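Inositol-1,4,5-trisphosphate 5-phosphatase 1 (Schizosaccharomyces pombe, PDB 1I9Z) removes the 5-phosphate from phosphatidylinositol 4,5-bisphosphate and from soluble inositol polyphosphates through its catalytic domain, helping to control membrane trafficking and signalling. Local coordinates at residues Y171-Y181 with Q236-F247; P248-T256 with R288-Q297. One frame throughout, in Å; residues are numbered along the deposited sequence.

Contact 1. Residues Y171-Y181 with Q236-F247; sequences YTNYDERDHDY and QLNKQMLTGKVF. With 2IP (D-myo-inositol-1,4-bisphosphate), chain C.
The amide of Q236 bridges Y171 and R177. Its NE2 donates to Y171 O at 3.0 Å, nearly in line with the carbonyl, while Q236 OE1 takes NH1 of R177 at 3.0 Å on a lone pair in the carbonyl plane. Amide and guanidinium are almost coplanar, and glutamine suits the place because it gives and accepts at once; OE1 also receives R211 N, and R177 NH2 donates to A168 O. Y171 N donates to O12 of the inositol bisphosphate at 3.2 Å. In this DNase I-like phosphatase domain, helices 174-181 and 236-242 cross at -57°, and the Q236 bonds join the second to the ligand-binding turn before the first. The Y174 ring meets Q236 NE2 at its edge, with Y174 CE1 3.8 Å from Q240 OE1. That OE1 accepts from K245 NZ; Y210 satisfies D178 OD2. With CG anti to the backbone N (chi1 164°), Y181 lays one ring face over V246 CA and F247 N and turns an edge to the F247 face, planes 57° apart; its CB packs on V246 CG1 at 3.8 Å. Cut back to an alanine here, the side chain would probably deprive the F247 face and this backbone of that packing.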
loop_
_atom_site.group_PDB
_atom_site.type_symbol
_atom_site.label_atom_id
_atom_site.label_comp_id
_atom_site.label_asym_id
_atom_site.label_seq_id
_atom_site.Cartn_x
_atom_site.Cartn_y
_atom_site.Cartn_z
ATOM N N TYR A 171 4.760 -15.500 -17.853
ATOM C CA TYR A 171 3.841 -16.509 -17.361
ATOM C C TYR A 171 4.411 -17.427 -16.272
ATOM O O TYR A 171 3.873 -17.538 -15.170
ATOM C CB TYR A 171 3.380 -17.356 -18.538
ATOM C CG TYR A 171 2.396 -18.420 -18.133
ATOM C CD1 TYR A 171 1.185 -18.087 -17.571
ATOM C CD2 TYR A 171 2.682 -19.779 -18.349
ATOM C CE1 TYR A 171 0.240 -19.065 -17.222
ATOM C CE2 TYR A 171 1.756 -20.776 -18.004
ATOM C CZ TYR A 171 0.521 -20.389 -17.447
ATOM O OH TYR A 171 -0.450 -21.353 -17.232
ATOM N N THR A 172 5.529 -18.061 -16.556
ATOM C CA THR A 172 6.090 -19.007 -15.588
ATOM C C THR A 172 7.184 -18.486 -14.640
ATOM O O THR A 172 7.555 -19.173 -13.695
ATOM C CB THR A 172 6.735 -20.205 -16.311
ATOM O OG1 THR A 172 7.902 -19.723 -16.977
ATOM C CG2 THR A 172 5.783 -20.820 -17.349
ATOM N N ASN A 173 7.691 -17.278 -14.871
ATOM C CA ASN A 173 8.825 -16.837 -14.067
ATOM C C ASN A 173 8.543 -16.227 -12.735
ATOM O O ASN A 173 8.960 -15.070 -12.445
ATOM C CB ASN A 173 9.694 -15.895 -14.879
ATOM C CG ASN A 173 8.971 -14.734 -15.293
ATOM O OD1 ASN A 173 7.810 -14.841 -15.738
ATOM N ND2 ASN A 173 9.620 -13.560 -15.199
ATOM N N TYR A 174 7.848 -16.991 -11.897
ATOM C CA TYR A 174 7.562 -16.495 -10.580
ATOM C C TYR A 174 8.847 -16.506 -9.752
ATOM O O TYR A 174 8.952 -15.721 -8.802
ATOM C CB TYR A 174 6.407 -17.261 -9.890
ATOM C CG TYR A 174 6.684 -18.722 -9.628
ATOM C CD1 TYR A 174 7.515 -19.104 -8.569
ATOM C CD2 TYR A 174 6.162 -19.722 -10.460
ATOM C CE1 TYR A 174 7.833 -20.474 -8.348
ATOM C CE2 TYR A 174 6.479 -21.091 -10.244
ATOM C CZ TYR A 174 7.318 -21.448 -9.200
ATOM O OH TYR A 174 7.742 -22.780 -9.032
ATOM N N ASP A 175 9.855 -17.303 -10.122
ATOM C CA ASP A 175 11.109 -17.209 -9.311
ATOM C C ASP A 175 11.715 -15.789 -9.494
ATOM O O ASP A 175 12.295 -15.210 -8.572
ATOM C CB ASP A 175 12.174 -18.205 -9.762
ATOM C CG ASP A 175 11.819 -19.637 -9.421
ATOM O OD1 ASP A 175 11.072 -19.871 -8.457
ATOM O OD2 ASP A 175 12.331 -20.535 -10.122
ATOM N N GLU A 176 11.583 -15.246 -10.689
ATOM C CA GLU A 176 12.136 -13.898 -10.900
ATOM C C GLU A 176 11.301 -12.858 -10.103
ATOM O O GLU A 176 11.864 -11.908 -9.555
ATOM C CB GLU A 176 12.159 -13.556 -12.379
ATOM C CG GLU A 176 12.879 -12.201 -12.620
ATOM C CD GLU A 176 12.942 -11.783 -14.096
ATOM O OE1 GLU A 176 12.508 -12.574 -14.987
ATOM O OE2 GLU A 176 13.419 -10.637 -14.331
ATOM N N ARG A 177 9.969 -12.991 -10.063
ATOM C CA ARG A 177 9.197 -12.064 -9.235
ATOM C C ARG A 177 9.604 -12.225 -7.764
ATOM O O ARG A 177 9.674 -11.259 -6.991
ATOM C CB ARG A 177 7.674 -12.359 -9.385
ATOM C CG ARG A 177 7.176 -11.999 -10.791
ATOM C CD ARG A 177 5.684 -12.215 -10.921
ATOM N NE ARG A 177 5.325 -13.559 -11.446
ATOM C CZ ARG A 177 5.383 -13.889 -12.756
ATOM N NH1 ARG A 177 4.991 -15.097 -13.195
ATOM N NH2 ARG A 177 5.903 -13.047 -13.646
ATOM N N ASP A 178 9.835 -13.457 -7.318
ATOM C CA ASP A 178 10.207 -13.579 -5.887
ATOM C C ASP A 178 11.555 -12.853 -5.627
ATOM O O ASP A 178 11.768 -12.240 -4.601
ATOM C CB ASP A 178 10.372 -15.062 -5.500
ATOM C CG ASP A 178 9.074 -15.816 -5.444
ATOM O OD1 ASP A 178 9.170 -17.071 -5.187
ATOM O OD2 ASP A 178 7.940 -15.232 -5.634
ATOM N N HIS A 179 12.444 -12.967 -6.604
ATOM C CA HIS A 179 13.752 -12.340 -6.523
ATOM C C HIS A 179 13.553 -10.814 -6.481
ATOM O O HIS A 179 14.292 -10.077 -5.792
ATOM C CB HIS A 179 14.552 -12.705 -7.753
ATOM C CG HIS A 179 15.792 -11.884 -7.899
ATOM N ND1 HIS A 179 15.954 -10.940 -8.894
ATOM C CD2 HIS A 179 16.928 -11.870 -7.169
ATOM C CE1 HIS A 179 17.157 -10.383 -8.778
ATOM N NE2 HIS A 179 17.765 -10.932 -7.734
ATOM N N ASP A 180 12.577 -10.331 -7.251
ATOM C CA ASP A 180 12.305 -8.888 -7.268
ATOM C C ASP A 180 11.824 -8.429 -5.896
ATOM O O ASP A 180 12.170 -7.344 -5.412
ATOM C CB ASP A 180 11.222 -8.528 -8.320
ATOM C CG ASP A 180 11.722 -8.588 -9.734
ATOM O OD1 ASP A 180 12.942 -8.701 -9.936
ATOM O OD2 ASP A 180 10.897 -8.554 -10.683
ATOM N N TYR A 181 10.996 -9.248 -5.250
ATOM C CA TYR A 181 10.548 -8.933 -3.926
ATOM C C TYR A 181 11.745 -8.769 -3.005
ATOM O O TYR A 181 11.867 -7.778 -2.262
ATOM C CB TYR A 181 9.676 -10.087 -3.354
ATOM C CG TYR A 181 9.511 -9.967 -1.860
ATOM C CD1 TYR A 181 8.627 -9.075 -1.313
ATOM C CD2 TYR A 181 10.406 -10.631 -0.990
ATOM C CE1 TYR A 181 8.623 -8.806 0.068
ATOM C CE2 TYR A 181 10.436 -10.375 0.355
ATOM C CZ TYR A 181 9.537 -9.445 0.884
ATOM O OH TYR A 181 9.603 -9.096 2.176
ATOM N N GLN A 236 -0.097 -17.973 -8.351
ATOM C CA GLN A 236 1.339 -18.024 -7.927
ATOM C C GLN A 236 1.645 -17.173 -6.710
ATOM O O GLN A 236 2.423 -17.573 -5.860
ATOM C CB GLN A 236 2.227 -17.564 -9.081
ATOM C CG GLN A 236 2.223 -18.549 -10.280
ATOM C CD GLN A 236 2.858 -17.908 -11.455
ATOM O OE1 GLN A 236 3.155 -16.695 -11.417
ATOM N NE2 GLN A 236 3.089 -18.680 -12.524
ATOM N N LEU A 237 1.022 -16.000 -6.565
ATOM C CA LEU A 237 1.363 -15.214 -5.394
ATOM C C LEU A 237 0.946 -15.913 -4.063
ATOM O O LEU A 237 1.739 -15.958 -3.089
ATOM C CB LEU A 237 0.719 -13.822 -5.458
ATOM C CG LEU A 237 1.051 -12.955 -4.197
ATOM C CD1 LEU A 237 2.577 -12.744 -4.083
ATOM C CD2 LEU A 237 0.411 -11.570 -4.274
ATOM N N ASN A 238 -0.295 -16.424 -4.023
ATOM C CA ASN A 238 -0.790 -17.144 -2.850
ATOM C C ASN A 238 0.156 -18.293 -2.516
ATOM O O ASN A 238 0.503 -18.523 -1.310
ATOM C CB ASN A 238 -2.190 -17.703 -3.136
ATOM C CG ASN A 238 -2.714 -18.618 -1.995
ATOM O OD1 ASN A 238 -2.931 -18.183 -0.883
ATOM N ND2 ASN A 238 -2.908 -19.870 -2.311
ATOM N N LYS A 239 0.582 -18.993 -3.555
ATOM C CA LYS A 239 1.451 -20.177 -3.380
ATOM C C LYS A 239 2.765 -19.759 -2.757
ATOM O O LYS A 239 3.177 -20.396 -1.783
ATOM C CB LYS A 239 1.691 -20.916 -4.707
ATOM C CG LYS A 239 2.515 -22.244 -4.623
ATOM C CD LYS A 239 2.714 -22.799 -6.086
ATOM C CE LYS A 239 3.576 -24.065 -6.250
ATOM N NZ LYS A 239 4.226 -24.130 -7.662
ATOM N N GLN A 240 3.393 -18.689 -3.266
ATOM C CA GLN A 240 4.688 -18.215 -2.705
ATOM C C GLN A 240 4.565 -17.526 -1.360
ATOM O O GLN A 240 5.507 -17.587 -0.555
ATOM C CB GLN A 240 5.421 -17.290 -3.648
ATOM C CG GLN A 240 5.605 -17.898 -5.029
ATOM C CD GLN A 240 6.348 -19.209 -4.974
ATOM O OE1 GLN A 240 7.575 -19.251 -4.781
ATOM N NE2 GLN A 240 5.617 -20.282 -5.139
ATOM N N MET A 241 3.442 -16.879 -1.077
ATOM C CA MET A 241 3.297 -16.278 0.231
ATOM C C MET A 241 3.093 -17.386 1.287
ATOM O O MET A 241 3.553 -17.249 2.433
ATOM C CB MET A 241 2.110 -15.298 0.277
ATOM C CG MET A 241 2.472 -13.971 -0.518
ATOM S SD MET A 241 1.115 -12.840 -0.486
ATOM C CE MET A 241 0.967 -12.494 1.287
ATOM N N LEU A 242 2.391 -18.450 0.920
ATOM C CA LEU A 242 2.132 -19.526 1.881
ATOM C C LEU A 242 3.403 -20.157 2.446
ATOM O O LEU A 242 3.436 -20.603 3.621
ATOM C CB LEU A 242 1.240 -20.607 1.255
ATOM C CG LEU A 242 -0.213 -20.073 1.245
ATOM C CD1 LEU A 242 -1.148 -21.146 0.716
ATOM C CD2 LEU A 242 -0.668 -19.622 2.689
ATOM N N THR A 243 4.430 -20.206 1.623
ATOM C CA THR A 243 5.710 -20.759 2.058
ATOM C C THR A 243 6.643 -19.757 2.769
ATOM O O THR A 243 7.763 -20.122 3.153
ATOM C CB THR A 243 6.447 -21.267 0.862
ATOM O OG1 THR A 243 6.985 -20.157 0.156
ATOM C CG2 THR A 243 5.490 -22.014 -0.069
ATOM N N GLY A 244 6.202 -18.516 2.965
ATOM C CA GLY A 244 7.072 -17.513 3.581
ATOM C C GLY A 244 8.177 -17.011 2.649
ATOM O O GLY A 244 8.948 -16.143 3.022
ATOM N N LYS A 245 8.258 -17.519 1.429
ATOM C CA LYS A 245 9.297 -17.073 0.477
ATOM C C LYS A 245 9.187 -15.546 0.112
ATOM O O LYS A 245 10.213 -14.841 -0.036
ATOM C CB LYS A 245 9.224 -17.877 -0.846
ATOM C CG LYS A 245 9.345 -19.447 -0.823
ATOM C CD LYS A 245 9.686 -19.908 -2.266
ATOM C CE LYS A 245 9.386 -21.410 -2.631
ATOM N NZ LYS A 245 9.339 -21.699 -4.170
ATOM N N VAL A 246 7.961 -15.040 -0.045
ATOM C CA VAL A 246 7.798 -13.624 -0.401
ATOM C C VAL A 246 6.794 -12.963 0.493
ATOM O O VAL A 246 5.904 -13.620 1.016
ATOM C CB VAL A 246 7.339 -13.423 -1.862
ATOM C CG1 VAL A 246 8.455 -13.667 -2.752
ATOM C CG2 VAL A 246 6.148 -14.335 -2.195
ATOM N N PHE A 247 6.924 -11.648 0.661
ATOM C CA PHE A 247 6.005 -10.893 1.519
ATOM C C PHE A 247 5.641 -11.565 2.852
ATOM O O PHE A 247 4.478 -11.681 3.212
ATOM C CB PHE A 247 4.670 -10.558 0.791
ATOM C CG PHE A 247 4.873 -9.833 -0.544
ATOM C CD1 PHE A 247 4.907 -10.534 -1.721
ATOM C CD2 PHE A 247 5.059 -8.448 -0.569
ATOM C CE1 PHE A 247 5.115 -9.906 -2.952
ATOM C CE2 PHE A 247 5.270 -7.809 -1.810
ATOM C CZ PHE A 247 5.285 -8.541 -2.981
HETATM C C1 2IP C . 4.972 -12.755 -21.520
HETATM C C2 2IP C . 5.485 -11.402 -22.080
HETATM C C3 2IP C . 4.310 -10.490 -22.569
HETATM C C4 2IP C . 3.216 -10.254 -21.495
HETATM C C5 2IP C . 2.664 -11.640 -21.091
HETATM C C6 2IP C . 3.771 -12.572 -20.515
HETATM O O1 2IP C . 5.256 -14.063 -21.937
HETATM O O2 2IP C . 6.193 -10.665 -21.120
HETATM O O3 2IP C . 4.791 -9.231 -22.936
HETATM O O4 2IP C . 2.157 -9.420 -22.068
HETATM O O5 2IP C . 1.643 -11.500 -20.104
HETATM O O6 2IP C . 3.043 -13.765 -20.255
HETATM P P4 2IP C . 1.820 -7.962 -21.579
HETATM O O41 2IP C . 1.624 -8.051 -20.020
HETATM O O42 2IP C . 0.597 -7.490 -22.225
HETATM O O43 2IP C . 3.065 -7.172 -22.017
HETATM P P1 2IP C . 6.085 -15.175 -21.357
HETATM O O11 2IP C . 6.964 -15.596 -22.548
HETATM O O12 2IP C . 6.961 -14.916 -20.156
HETATM O O13 2IP C . 5.083 -16.314 -21.134
#

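Contact 2. Residues P248-T256 with R288-Q297; sequences PFFSELPIT and RGELVPHSYQ
The F250 ring carries R288 CB over the centre of one face, a CH-pi contact with CB 3.6 Å from the ring centroid. Against one face of the R288 guanidinium, toward its rim, lies F249 CB, and NH2 meets the F249 ring at its edge; the two planes stand 78° apart. The Y296 ring has E252 OE2 in plane at its edge, where Y296 OH donates to that oxygen's anti lone pair at 2.6 Å. A glutamate suits this place because the same OE2 also forms a salt bridge with R284, while Y296 OH is also bonded to I285 N. The loop 248-256 thus runs alongside strand 283-288 and the edge strand 292-297, spanning the outer strands of the two sheets of the DNase I-like sandwich. Midway along, L253 points at strand 292-297, its CD1 3.6 Å from P293 CG and its CB against Y296 CD1. At one end R288, bent at chi3 (-100°), brings NH2 to P248 O at 3.0 Å, the donor standing above the carbonyl plane; a water joins F249 O to G289 N. At the other Q297 NE2 donates to T256 OG1 at 3.1 Å, and a second water links P254 O, T256 N and Y296 O.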
loop_
_atom_site.group_PDB
_atom_site.type_symbol
_atom_site.label_atom_id
_atom_site.label_comp_id
_atom_site.label_asym_id
_atom_site.label_seq_id
_atom_site.Cartn_x
_atom_site.Cartn_y
_atom_site.Cartn_z
ATOM N N PRO A 248 6.662 -11.997 3.615
ATOM C CA PRO A 248 6.344 -12.623 4.904
ATOM C C PRO A 248 5.663 -11.596 5.828
ATOM O O PRO A 248 5.957 -10.378 5.844
ATOM C CB PRO A 248 7.731 -13.080 5.446
ATOM C CG PRO A 248 8.729 -12.095 4.789
ATOM C CD PRO A 248 8.111 -11.947 3.334
ATOM N N PHE A 249 4.744 -12.090 6.619
ATOM C CA PHE A 249 3.973 -11.292 7.531
ATOM C C PHE A 249 3.018 -10.314 6.855
ATOM O O PHE A 249 2.433 -9.493 7.532
ATOM C CB PHE A 249 4.874 -10.568 8.550
ATOM C CG PHE A 249 5.756 -11.515 9.349
ATOM C CD1 PHE A 249 7.117 -11.612 9.077
ATOM C CD2 PHE A 249 5.200 -12.352 10.326
ATOM C CE1 PHE A 249 7.915 -12.532 9.756
ATOM C CE2 PHE A 249 6.006 -13.283 11.016
ATOM C CZ PHE A 249 7.354 -13.366 10.722
ATOM N N PHE A 250 2.890 -10.371 5.518
ATOM C CA PHE A 250 1.894 -9.559 4.844
ATOM C C PHE A 250 0.610 -10.372 4.668
ATOM O O PHE A 250 0.651 -11.595 4.467
ATOM C CB PHE A 250 2.316 -9.144 3.422
ATOM C CG PHE A 250 3.255 -7.979 3.397
ATOM C CD1 PHE A 250 4.630 -8.194 3.643
ATOM C CD2 PHE A 250 2.749 -6.668 3.187
ATOM C CE1 PHE A 250 5.519 -7.104 3.677
ATOM C CE2 PHE A 250 3.617 -5.549 3.202
ATOM C CZ PHE A 250 4.987 -5.761 3.443
ATOM N N SER A 251 -0.520 -9.691 4.709
ATOM C CA SER A 251 -1.796 -10.343 4.511
ATOM C C SER A 251 -2.480 -9.767 3.298
ATOM O O SER A 251 -2.145 -8.654 2.871
ATOM C CB SER A 251 -2.710 -10.135 5.736
ATOM O OG SER A 251 -2.121 -10.787 6.886
ATOM N N GLU A 252 -3.395 -10.561 2.726
ATOM C CA GLU A 252 -4.212 -10.106 1.610
ATOM C C GLU A 252 -5.627 -10.483 1.976
ATOM O O GLU A 252 -5.833 -11.584 2.552
ATOM C CB GLU A 252 -3.825 -10.808 0.303
ATOM C CG GLU A 252 -4.583 -10.250 -0.906
ATOM C CD GLU A 252 -4.215 -10.929 -2.196
ATOM O OE1 GLU A 252 -3.952 -12.168 -2.202
ATOM O OE2 GLU A 252 -4.239 -10.253 -3.244
ATOM N N LEU A 253 -6.588 -9.587 1.735
ATOM C CA LEU A 253 -7.973 -9.948 1.971
ATOM C C LEU A 253 -8.312 -10.961 0.891
ATOM O O LEU A 253 -7.659 -11.041 -0.139
ATOM C CB LEU A 253 -8.909 -8.738 1.774
ATOM C CG LEU A 253 -9.612 -8.184 3.004
ATOM C CD1 LEU A 253 -8.793 -8.420 4.200
ATOM C CD2 LEU A 253 -10.081 -6.742 2.796
ATOM N N PRO A 254 -9.353 -11.785 1.140
ATOM C CA PRO A 254 -9.806 -12.786 0.177
ATOM C C PRO A 254 -10.212 -12.017 -1.098
ATOM O O PRO A 254 -10.820 -10.934 -1.003
ATOM C CB PRO A 254 -11.080 -13.372 0.823
ATOM C CG PRO A 254 -10.788 -13.290 2.318
ATOM C CD PRO A 254 -10.083 -11.886 2.437
ATOM N N ILE A 255 -9.887 -12.580 -2.263
ATOM C CA ILE A 255 -10.223 -11.961 -3.545
ATOM C C ILE A 255 -11.574 -12.462 -4.002
ATOM O O ILE A 255 -11.776 -13.696 -4.142
ATOM C CB ILE A 255 -9.136 -12.298 -4.603
ATOM C CG1 ILE A 255 -7.828 -11.599 -4.193
ATOM C CG2 ILE A 255 -9.584 -11.927 -6.022
ATOM C CD1 ILE A 255 -6.655 -12.091 -5.021
ATOM N N THR A 256 -12.500 -11.525 -4.171
ATOM C CA THR A 256 -13.840 -11.845 -4.639
ATOM C C THR A 256 -14.119 -11.244 -6.010
ATOM O O THR A 256 -15.258 -11.323 -6.512
ATOM C CB THR A 256 -14.908 -11.373 -3.643
ATOM O OG1 THR A 256 -14.850 -9.935 -3.523
ATOM C CG2 THR A 256 -14.645 -12.011 -2.233
ATOM N N ARG A 288 0.938 -5.028 6.036
ATOM C CA ARG A 288 1.657 -5.642 7.123
ATOM C C ARG A 288 1.475 -4.716 8.313
ATOM O O ARG A 288 1.575 -3.482 8.178
ATOM C CB ARG A 288 3.117 -5.812 6.760
ATOM C CG ARG A 288 3.835 -6.535 7.860
ATOM C CD ARG A 288 5.292 -6.245 7.973
ATOM N NE ARG A 288 6.103 -7.282 7.376
ATOM C CZ ARG A 288 7.287 -7.708 7.838
ATOM N NH1 ARG A 288 7.834 -7.199 8.949
ATOM N NH2 ARG A 288 7.949 -8.625 7.148
ATOM N N GLY A 289 1.174 -5.296 9.474
ATOM C CA GLY A 289 0.932 -4.477 10.650
ATOM C C GLY A 289 -0.551 -4.477 10.950
ATOM O O GLY A 289 -1.378 -4.986 10.129
ATOM N N GLU A 290 -0.915 -3.867 12.080
ATOM C CA GLU A 290 -2.298 -3.870 12.545
ATOM C C GLU A 290 -3.336 -2.948 11.942
ATOM O O GLU A 290 -4.150 -2.390 12.655
ATOM C CB GLU A 290 -2.358 -3.748 14.096
ATOM C CG GLU A 290 -1.534 -4.797 14.863
ATOM C CD GLU A 290 -1.683 -6.244 14.337
ATOM O OE1 GLU A 290 -2.831 -6.737 14.137
ATOM O OE2 GLU A 290 -0.626 -6.908 14.137
ATOM N N LEU A 291 -3.364 -2.854 10.614
ATOM C CA LEU A 291 -4.382 -2.070 9.945
ATOM C C LEU A 291 -5.677 -2.851 10.047
ATOM O O LEU A 291 -5.633 -4.068 10.183
ATOM C CB LEU A 291 -4.050 -1.917 8.441
ATOM C CG LEU A 291 -2.911 -0.952 8.158
ATOM C CD1 LEU A 291 -2.565 -0.942 6.630
ATOM C CD2 LEU A 291 -3.380 0.449 8.637
ATOM N N VAL A 292 -6.815 -2.177 9.974
ATOM C CA VAL A 292 -8.101 -2.892 9.942
ATOM C C VAL A 292 -8.575 -2.777 8.491
ATOM O O VAL A 292 -8.930 -1.701 8.039
ATOM C CB VAL A 292 -9.135 -2.238 10.877
ATOM C CG1 VAL A 292 -10.507 -2.953 10.711
ATOM C CG2 VAL A 292 -8.627 -2.334 12.340
ATOM N N PRO A 293 -8.557 -3.887 7.732
ATOM C CA PRO A 293 -8.985 -3.882 6.331
ATOM C C PRO A 293 -10.467 -3.926 6.139
ATOM O O PRO A 293 -11.208 -4.600 6.893
ATOM C CB PRO A 293 -8.295 -5.125 5.759
ATOM C CG PRO A 293 -8.380 -6.079 6.966
ATOM C CD PRO A 293 -7.967 -5.196 8.104
ATOM N N HIS A 294 -10.944 -3.192 5.145
ATOM C CA HIS A 294 -12.339 -3.201 4.879
ATOM C C HIS A 294 -12.650 -3.761 3.511
ATOM O O HIS A 294 -13.022 -4.936 3.396
ATOM C CB HIS A 294 -12.927 -1.803 5.096
ATOM C CG HIS A 294 -13.093 -1.475 6.551
ATOM N ND1 HIS A 294 -12.097 -0.899 7.313
ATOM C CD2 HIS A 294 -14.114 -1.727 7.409
ATOM C CE1 HIS A 294 -12.493 -0.810 8.573
ATOM N NE2 HIS A 294 -13.714 -1.306 8.658
ATOM N N SER A 295 -12.457 -2.974 2.471
ATOM C CA SER A 295 -12.787 -3.404 1.105
ATOM C C SER A 295 -11.556 -3.761 0.283
ATOM O O SER A 295 -10.434 -3.299 0.567
ATOM C CB SER A 295 -13.540 -2.287 0.363
ATOM O OG SER A 295 -14.712 -1.952 1.056
ATOM N N TYR A 296 -11.766 -4.590 -0.733
ATOM C CA TYR A 296 -10.670 -4.950 -1.659
ATOM C C TYR A 296 -11.384 -5.314 -2.927
ATOM O O TYR A 296 -11.964 -6.422 -3.035
ATOM C CB TYR A 296 -9.888 -6.170 -1.123
ATOM C CG TYR A 296 -8.694 -6.649 -1.946
ATOM C CD1 TYR A 296 -8.286 -7.965 -1.889
ATOM C CD2 TYR A 296 -7.891 -5.739 -2.695
ATOM C CE1 TYR A 296 -7.088 -8.390 -2.497
ATOM C CE2 TYR A 296 -6.721 -6.165 -3.342
ATOM C CZ TYR A 296 -6.303 -7.488 -3.222
ATOM O OH TYR A 296 -5.066 -7.884 -3.755
ATOM N N GLN A 297 -11.316 -4.455 -3.935
ATOM C CA GLN A 297 -12.084 -4.736 -5.162
ATOM C C GLN A 297 -11.406 -4.209 -6.423
ATOM O O GLN A 297 -10.536 -3.315 -6.339
ATOM C CB GLN A 297 -13.422 -3.960 -5.109
ATOM C CG GLN A 297 -14.563 -4.579 -4.277
ATOM C CD GLN A 297 -14.809 -6.055 -4.621
ATOM O OE1 GLN A 297 -14.824 -6.481 -5.815
ATOM N NE2 GLN A 297 -14.977 -6.861 -3.578
HETATM O O HOH W 1 0.932 -8.058 9.752
HETATM O O HOH W 2 -12.156 -9.098 -2.669
#

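The chain passes directly from contact 1 into contact 2: F247 closes the first and P248 opens the second, and the centres of the two contacts lie about 17 Å apart. Two packing contacts cross the junction, Y181 OH to P248 CD at 3.4 Å and M241 CE to F250 O at 3.3 Å. Strand 283-288 packs against both, L286 touching F247 from contact 1 and E252 from contact 2, while R284 touches L237 and I255. Of the two, contact 1 alone holds a residue of the inositol bisphosphate pocket, Y171; the R177 side chain is about 13 Å from the calcium ion. Contact 2 is structural packing that joins the loop after helix 236-242 to the sheet edges.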